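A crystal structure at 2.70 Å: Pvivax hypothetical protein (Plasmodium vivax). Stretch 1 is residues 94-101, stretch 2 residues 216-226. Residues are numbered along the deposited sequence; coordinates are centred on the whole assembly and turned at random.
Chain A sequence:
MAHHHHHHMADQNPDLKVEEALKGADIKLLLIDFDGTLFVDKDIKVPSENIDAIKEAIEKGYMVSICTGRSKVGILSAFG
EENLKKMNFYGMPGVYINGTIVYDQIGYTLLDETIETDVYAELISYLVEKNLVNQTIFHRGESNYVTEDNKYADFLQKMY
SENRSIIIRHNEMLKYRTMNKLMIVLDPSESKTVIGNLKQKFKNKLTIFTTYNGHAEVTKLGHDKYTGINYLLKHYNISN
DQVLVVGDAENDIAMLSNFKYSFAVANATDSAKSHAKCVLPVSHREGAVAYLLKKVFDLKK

Stretch 1, residues 94-101: GVYINGTI
Stretch 2 (216-226) AEVTKLGHDKY

Stretch 1 is a strand, Gly 94 to Tyr 96, that breaks into a tight turn and returns at Ile 101. The turn closes on itself: Tyr 96 N donates to Ile 101 O (2.7 Å), Ile 101 N to Tyr 96 O (3.1 Å) and Gly 99 N to Tyr 96 O (3.2 Å). Ile 97 (phi/psi 53/52) and Asn 98 (53/36) are both left-handed, and Gly 99 follows at 94/2. Stretch 2 enters as a strand from Ala 216, makes a type II turn from Lys 220 to His 223, with Gly 222 at 83/6, and starts a helix at Lys 225. Asp 224 caps that helix; its p rotamer (chi1 71°) lets OD2 accept from Tyr 226 N at 3.0 Å.

The register is set where Gly 99 meets Lys 225, their CA atoms 4.4 Å apart. Gly 99 CA lies 3.3 Å from Asp 224 O in a nearly straight CA-H...O contact. An ideal CB here would sit 1.8 Å from Asp 224 O, and the backbone angles alone already call for glycine.

Asn 98 has the largest area covered by the other stretch, 116 Å². Its m rotamer (chi1 -73°, chi2 -17°) sends ND2 to Glu 217 OE1, a weak hydrogen bond of 3.4 Å; Glu 217 reaches it from a CB pointing toward stretch 1, with chi1 -83°, chi2 -174° and chi3 -38°. Asn 98 OD1, bonded elsewhere in the structure, lies 3.9 Å from Lys 225 CE, within an extended lysine (m, then t throughout).

No direct backbone hydrogen bond joins the stretches. Asn 98 O comes within 3.2 Å of Asp 224 O, but both are acceptors, and its 3.5 Å approach to Lys 225 N has a poor angle. Water 1 donates to Asn 98 O (2.7 Å) and His 223 O (2.6 Å) and accepts from Thr 219 OG1 (2.7 Å), bridging the two backbones. Water 2 donates to Gly 99 O (3.0 Å) and is also hydrogen-bonded to His 223 ND1 (2.7 Å).

Threonine methyls fill the space between. Thr 219, p at 45°, gives its hydroxyl to water 1 and sets CG2 4.0 Å from Ile 97 CG2. Thr 100, p at 56°, turns OG1 back to donate to Ile 97 O (2.6 Å), and its CG2 rests 3.8 Å from His 223 CB. His 223, its CB pointing toward stretch 1, is m (chi1 -65°, chi2 -78°), which leaves ND1 within reach of water 2. At the helix start, Val 95, t at 175°, places CG1 3.9 Å from Lys 225 O.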

ATOM      1  N   GLY A  94      -7.664  17.287  -1.264  1.00 37.40           N
ATOM      2  CA  GLY A  94      -7.954  16.301  -2.286  1.00 36.84           C
ATOM      3  C   GLY A  94      -6.803  15.403  -2.685  1.00 35.49           C
ATOM      4  O   GLY A  94      -5.645  15.803  -2.646  1.00 31.91           O
ATOM      5  N   VAL A  95      -7.157  14.176  -3.068  1.00 34.73           N
ATOM      6  CA  VAL A  95      -6.230  13.197  -3.611  1.00 32.90           C
ATOM      7  C   VAL A  95      -6.624  12.966  -5.067  1.00 32.79           C
ATOM      8  O   VAL A  95      -7.695  12.422  -5.357  1.00 32.41           O
ATOM      9  CB  VAL A  95      -6.315  11.871  -2.830  1.00 31.65           C
ATOM     10  CG1 VAL A  95      -5.437  10.817  -3.467  1.00 30.42           C
ATOM     11  CG2 VAL A  95      -5.925  12.091  -1.379  1.00 30.83           C
ATOM     12  N   TYR A  96      -5.758  13.384  -5.978  1.00 30.88           N
ATOM     13  CA  TYR A  96      -6.079  13.368  -7.384  1.00 31.32           C
ATOM     14  C   TYR A  96      -5.061  12.556  -8.152  1.00 32.60           C
ATOM     15  O   TYR A  96      -3.954  12.330  -7.668  1.00 35.09           O
ATOM     16  CB  TYR A  96      -6.127  14.793  -7.895  1.00 30.97           C
ATOM     17  CG  TYR A  96      -7.164  15.609  -7.179  1.00 32.79           C
ATOM     18  CD1 TYR A  96      -8.507  15.372  -7.392  1.00 35.53           C
ATOM     19  CD2 TYR A  96      -6.809  16.605  -6.263  1.00 35.66           C
ATOM     20  CE1 TYR A  96      -9.479  16.110  -6.741  1.00 34.16           C
ATOM     21  CE2 TYR A  96      -7.783  17.350  -5.600  1.00 32.35           C
ATOM     22  CZ  TYR A  96      -9.111  17.090  -5.853  1.00 31.00           C
ATOM     23  OH  TYR A  96     -10.097  17.790  -5.232  1.00 31.80           O
ATOM     24  N   ILE A  97      -5.457  12.101  -9.341  1.00 32.34           N
ATOM     25  CA  ILE A  97      -4.580  11.343 -10.227  1.00 33.70           C
ATOM     26  C   ILE A  97      -3.977  10.152  -9.484  1.00 32.43           C
ATOM     27  O   ILE A  97      -2.764   9.955  -9.458  1.00 30.12           O
ATOM     28  CB  ILE A  97      -3.465  12.231 -10.855  1.00 34.36           C
ATOM     29  CG1 ILE A  97      -4.068  13.536 -11.402  1.00 35.36           C
ATOM     30  CG2 ILE A  97      -2.723  11.460 -11.980  1.00 32.70           C
ATOM     31  CD1 ILE A  97      -3.151  14.271 -12.384  1.00 36.44           C
ATOM     32  N   ASN A  98      -4.863   9.382  -8.864  1.00 32.24           N
ATOM     33  CA  ASN A  98      -4.514   8.149  -8.182  1.00 32.99           C
ATOM     34  C   ASN A  98      -3.405   8.302  -7.153  1.00 32.52           C
ATOM     35  O   ASN A  98      -2.584   7.398  -6.959  1.00 32.23           O
ATOM     36  CB  ASN A  98      -4.219   7.041  -9.207  1.00 33.24           C
ATOM     37  CG  ASN A  98      -5.484   6.542  -9.877  1.00 32.19           C
ATOM     38  OD1 ASN A  98      -6.585   6.781  -9.366  1.00 28.05           O
ATOM     39  ND2 ASN A  98      -5.343   5.843 -11.007  1.00 27.66           N
ATOM     40  N   GLY A  99      -3.403   9.447  -6.478  1.00 30.33           N
ATOM     41  CA  GLY A  99      -2.505   9.658  -5.355  1.00 30.23           C
ATOM     42  C   GLY A  99      -1.196  10.334  -5.675  1.00 29.83           C
ATOM     43  O   GLY A  99      -0.381  10.532  -4.770  1.00 27.09           O
ATOM     44  N   THR A 100      -1.008  10.710  -6.940  1.00 29.82           N
ATOM     45  CA  THR A 100       0.212  11.382  -7.375  1.00 31.43           C
ATOM     46  C   THR A 100       0.110  12.915  -7.246  1.00 32.45           C
ATOM     47  O   THR A 100       1.129  13.618  -7.293  1.00 33.89           O
ATOM     48  CB  THR A 100       0.587  10.975  -8.817  1.00 30.90           C
ATOM     49  OG1 THR A 100      -0.509  11.238  -9.695  1.00 34.29           O
ATOM     50  CG2 THR A 100       0.906   9.501  -8.882  1.00 30.48           C
ATOM     51  N   ILE A 101      -1.103  13.434  -7.067  1.00 31.49           N
ATOM     52  CA  ILE A 101      -1.278  14.851  -6.743  1.00 33.98           C
ATOM     53  C   ILE A 101      -2.181  15.001  -5.522  1.00 34.30           C
ATOM     54  O   ILE A 101      -3.286  14.470  -5.502  1.00 35.65           O
ATOM     55  CB  ILE A 101      -1.852  15.678  -7.929  1.00 32.25           C
ATOM     56  CG1 ILE A 101      -0.876  15.666  -9.093  1.00 34.46           C
ATOM     57  CG2 ILE A 101      -2.101  17.143  -7.513  1.00 30.70           C
ATOM     58  CD1 ILE A 101      -1.431  16.284 -10.364  1.00 36.65           C
ATOM     59  N   ALA A 216      -7.040   2.107 -19.775  1.00 42.95           N
ATOM     60  CA  ALA A 216      -5.834   2.014 -18.930  1.00 42.14           C
ATOM     61  C   ALA A 216      -5.451   3.374 -18.354  1.00 40.18           C
ATOM     62  O   ALA A 216      -5.225   4.308 -19.098  1.00 38.12           O
ATOM     63  CB  ALA A 216      -4.662   1.431 -19.716  1.00 41.14           C
ATOM     64  N   GLU A 217      -5.395   3.473 -17.027  1.00 39.59           N
ATOM     65  CA  GLU A 217      -4.858   4.649 -16.352  1.00 38.86           C
ATOM     66  C   GLU A 217      -3.443   4.322 -15.898  1.00 35.67           C
ATOM     67  O   GLU A 217      -3.250   3.431 -15.072  1.00 35.34           O
ATOM     68  CB  GLU A 217      -5.721   5.028 -15.148  1.00 38.34           C
ATOM     69  CG  GLU A 217      -6.945   5.857 -15.498  1.00 40.91           C
ATOM     70  CD  GLU A 217      -7.707   6.349 -14.263  1.00 46.02           C
ATOM     71  OE1 GLU A 217      -7.826   5.597 -13.255  1.00 50.32           O
ATOM     72  OE2 GLU A 217      -8.197   7.503 -14.303  1.00 55.14           O
ATOM     73  N   VAL A 218      -2.465   5.040 -16.444  1.00 34.12           N
ATOM     74  CA  VAL A 218      -1.038   4.791 -16.181  1.00 31.65           C
ATOM     75  C   VAL A 218      -0.434   5.883 -15.297  1.00 30.38           C
ATOM     76  O   VAL A 218      -0.377   7.031 -15.700  1.00 28.90           O
ATOM     77  CB  VAL A 218      -0.256   4.754 -17.497  1.00 30.00           C
ATOM     78  CG1 VAL A 218       1.215   4.478 -17.252  1.00 32.25           C
ATOM     79  CG2 VAL A 218      -0.849   3.708 -18.410  1.00 35.03           C
ATOM     80  N   THR A 219       0.020   5.515 -14.101  1.00 32.18           N
ATOM     81  CA  THR A 219       0.674   6.458 -13.174  1.00 32.93           C
ATOM     82  C   THR A 219       2.014   5.917 -12.697  1.00 33.47           C
ATOM     83  O   THR A 219       2.367   4.772 -12.984  1.00 34.68           O
ATOM     84  CB  THR A 219      -0.209   6.753 -11.946  1.00 34.00           C
ATOM     85  OG1 THR A 219      -0.767   5.531 -11.439  1.00 37.08           O
ATOM     86  CG2 THR A 219      -1.336   7.702 -12.315  1.00 34.85           C
ATOM     87  N   LYS A 220       2.763   6.754 -11.982  1.00 34.21           N
ATOM     88  CA  LYS A 220       4.057   6.367 -11.407  1.00 33.37           C
ATOM     89  C   LYS A 220       3.927   5.139 -10.491  1.00 32.22           C
ATOM     90  O   LYS A 220       2.899   4.951  -9.839  1.00 32.89           O
ATOM     91  CB  LYS A 220       4.639   7.546 -10.618  1.00 33.95           C
ATOM     92  CG  LYS A 220       6.099   7.384 -10.157  1.00 34.25           C
ATOM     93  CD  LYS A 220       6.528   8.571  -9.302  1.00 33.65           C
ATOM     94  CE  LYS A 220       8.039   8.702  -9.200  1.00 36.93           C
ATOM     95  NZ  LYS A 220       8.402  10.009  -8.580  1.00 36.65           N
ATOM     96  N   LEU A 221       4.972   4.315 -10.453  1.00 30.72           N
ATOM     97  CA  LEU A 221       4.986   3.098  -9.638  1.00 30.76           C
ATOM     98  C   LEU A 221       5.015   3.436  -8.162  1.00 31.51           C
ATOM     99  O   LEU A 221       5.629   4.417  -7.763  1.00 34.17           O
ATOM    100  CB  LEU A 221       6.216   2.249  -9.970  1.00 30.15           C
ATOM    101  CG  LEU A 221       6.328   0.881  -9.281  1.00 31.76           C
ATOM    102  CD1 LEU A 221       5.300  -0.085  -9.821  1.00 30.75           C
ATOM    103  CD2 LEU A 221       7.722   0.298  -9.440  1.00 31.82           C
ATOM    104  N   GLY A 222       4.365   2.610  -7.350  1.00 33.28           N
ATOM    105  CA  GLY A 222       4.392   2.776  -5.897  1.00 33.58           C
ATOM    106  C   GLY A 222       3.396   3.773  -5.330  1.00 34.43           C
ATOM    107  O   GLY A 222       3.413   4.046  -4.120  1.00 34.64           O
ATOM    108  N   HIS A 223       2.521   4.304  -6.187  1.00 34.16           N
ATOM    109  CA  HIS A 223       1.494   5.264  -5.764  1.00 34.82           C
ATOM    110  C   HIS A 223       0.088   4.761  -6.045  1.00 34.67           C
ATOM    111  O   HIS A 223      -0.184   4.167  -7.084  1.00 34.10           O
ATOM    112  CB  HIS A 223       1.687   6.620  -6.464  1.00 36.18           C
ATOM    113  CG  HIS A 223       2.954   7.313  -6.081  1.00 34.10           C
ATOM    114  ND1 HIS A 223       3.094   7.995  -4.894  1.00 34.07           N
ATOM    115  CD2 HIS A 223       4.149   7.396  -6.710  1.00 32.46           C
ATOM    116  CE1 HIS A 223       4.322   8.475  -4.810  1.00 34.28           C
ATOM    117  NE2 HIS A 223       4.982   8.129  -5.900  1.00 33.82           N
ATOM    118  N   ASP A 224      -0.805   5.003  -5.098  1.00 35.57           N
ATOM    119  CA  ASP A 224      -2.233   4.845  -5.333  1.00 37.44           C
ATOM    120  C   ASP A 224      -2.992   5.843  -4.441  1.00 35.84           C
ATOM    121  O   ASP A 224      -2.374   6.709  -3.812  1.00 34.23           O
ATOM    122  CB  ASP A 224      -2.665   3.405  -5.081  1.00 37.82           C
ATOM    123  CG  ASP A 224      -2.643   3.055  -3.628  1.00 43.81           C
ATOM    124  OD1 ASP A 224      -1.532   3.049  -3.049  1.00 48.51           O
ATOM    125  OD2 ASP A 224      -3.733   2.806  -3.061  1.00 46.05           O
ATOM    126  N   LYS A 225      -4.318   5.744  -4.412  1.00 34.48           N
ATOM    127  CA  LYS A 225      -5.128   6.625  -3.574  1.00 33.82           C
ATOM    128  C   LYS A 225      -4.709   6.525  -2.110  1.00 32.61           C
ATOM    129  O   LYS A 225      -4.575   7.546  -1.437  1.00 34.55           O
ATOM    130  CB  LYS A 225      -6.624   6.322  -3.729  1.00 34.17           C
ATOM    131  CG  LYS A 225      -7.219   6.763  -5.071  1.00 35.13           C
ATOM    132  CD  LYS A 225      -8.737   6.568  -5.103  1.00 35.43           C
ATOM    133  CE  LYS A 225      -9.280   6.525  -6.529  1.00 33.92           C
ATOM    134  NZ  LYS A 225     -10.764   6.664  -6.577  1.00 29.81           N
ATOM    135  N   TYR A 226      -4.467   5.306  -1.629  1.00 31.31           N
ATOM    136  CA  TYR A 226      -4.083   5.086  -0.225  1.00 31.87           C
ATOM    137  C   TYR A 226      -2.789   5.820   0.200  1.00 30.28           C
ATOM    138  O   TYR A 226      -2.758   6.450   1.261  1.00 28.63           O
ATOM    139  CB  TYR A 226      -3.971   3.583   0.084  1.00 33.00           C
ATOM    140  CG  TYR A 226      -3.648   3.272   1.543  1.00 34.12           C
ATOM    141  CD1 TYR A 226      -4.511   3.663   2.558  1.00 34.13           C
ATOM    142  CD2 TYR A 226      -2.482   2.566   1.902  1.00 36.11           C
ATOM    143  CE1 TYR A 226      -4.224   3.382   3.897  1.00 37.07           C
ATOM    144  CE2 TYR A 226      -2.188   2.273   3.245  1.00 32.68           C
ATOM    145  CZ  TYR A 226      -3.060   2.691   4.230  1.00 33.54           C
ATOM    146  OH  TYR A 226      -2.800   2.426   5.548  1.00 31.00           O
TER
HETATM  147  O   HOH W   1      -1.336   5.839  -8.785  1.00 39.81           O
HETATM  148  O   HOH W   2       1.342   8.913  -2.995  1.00 26.80           O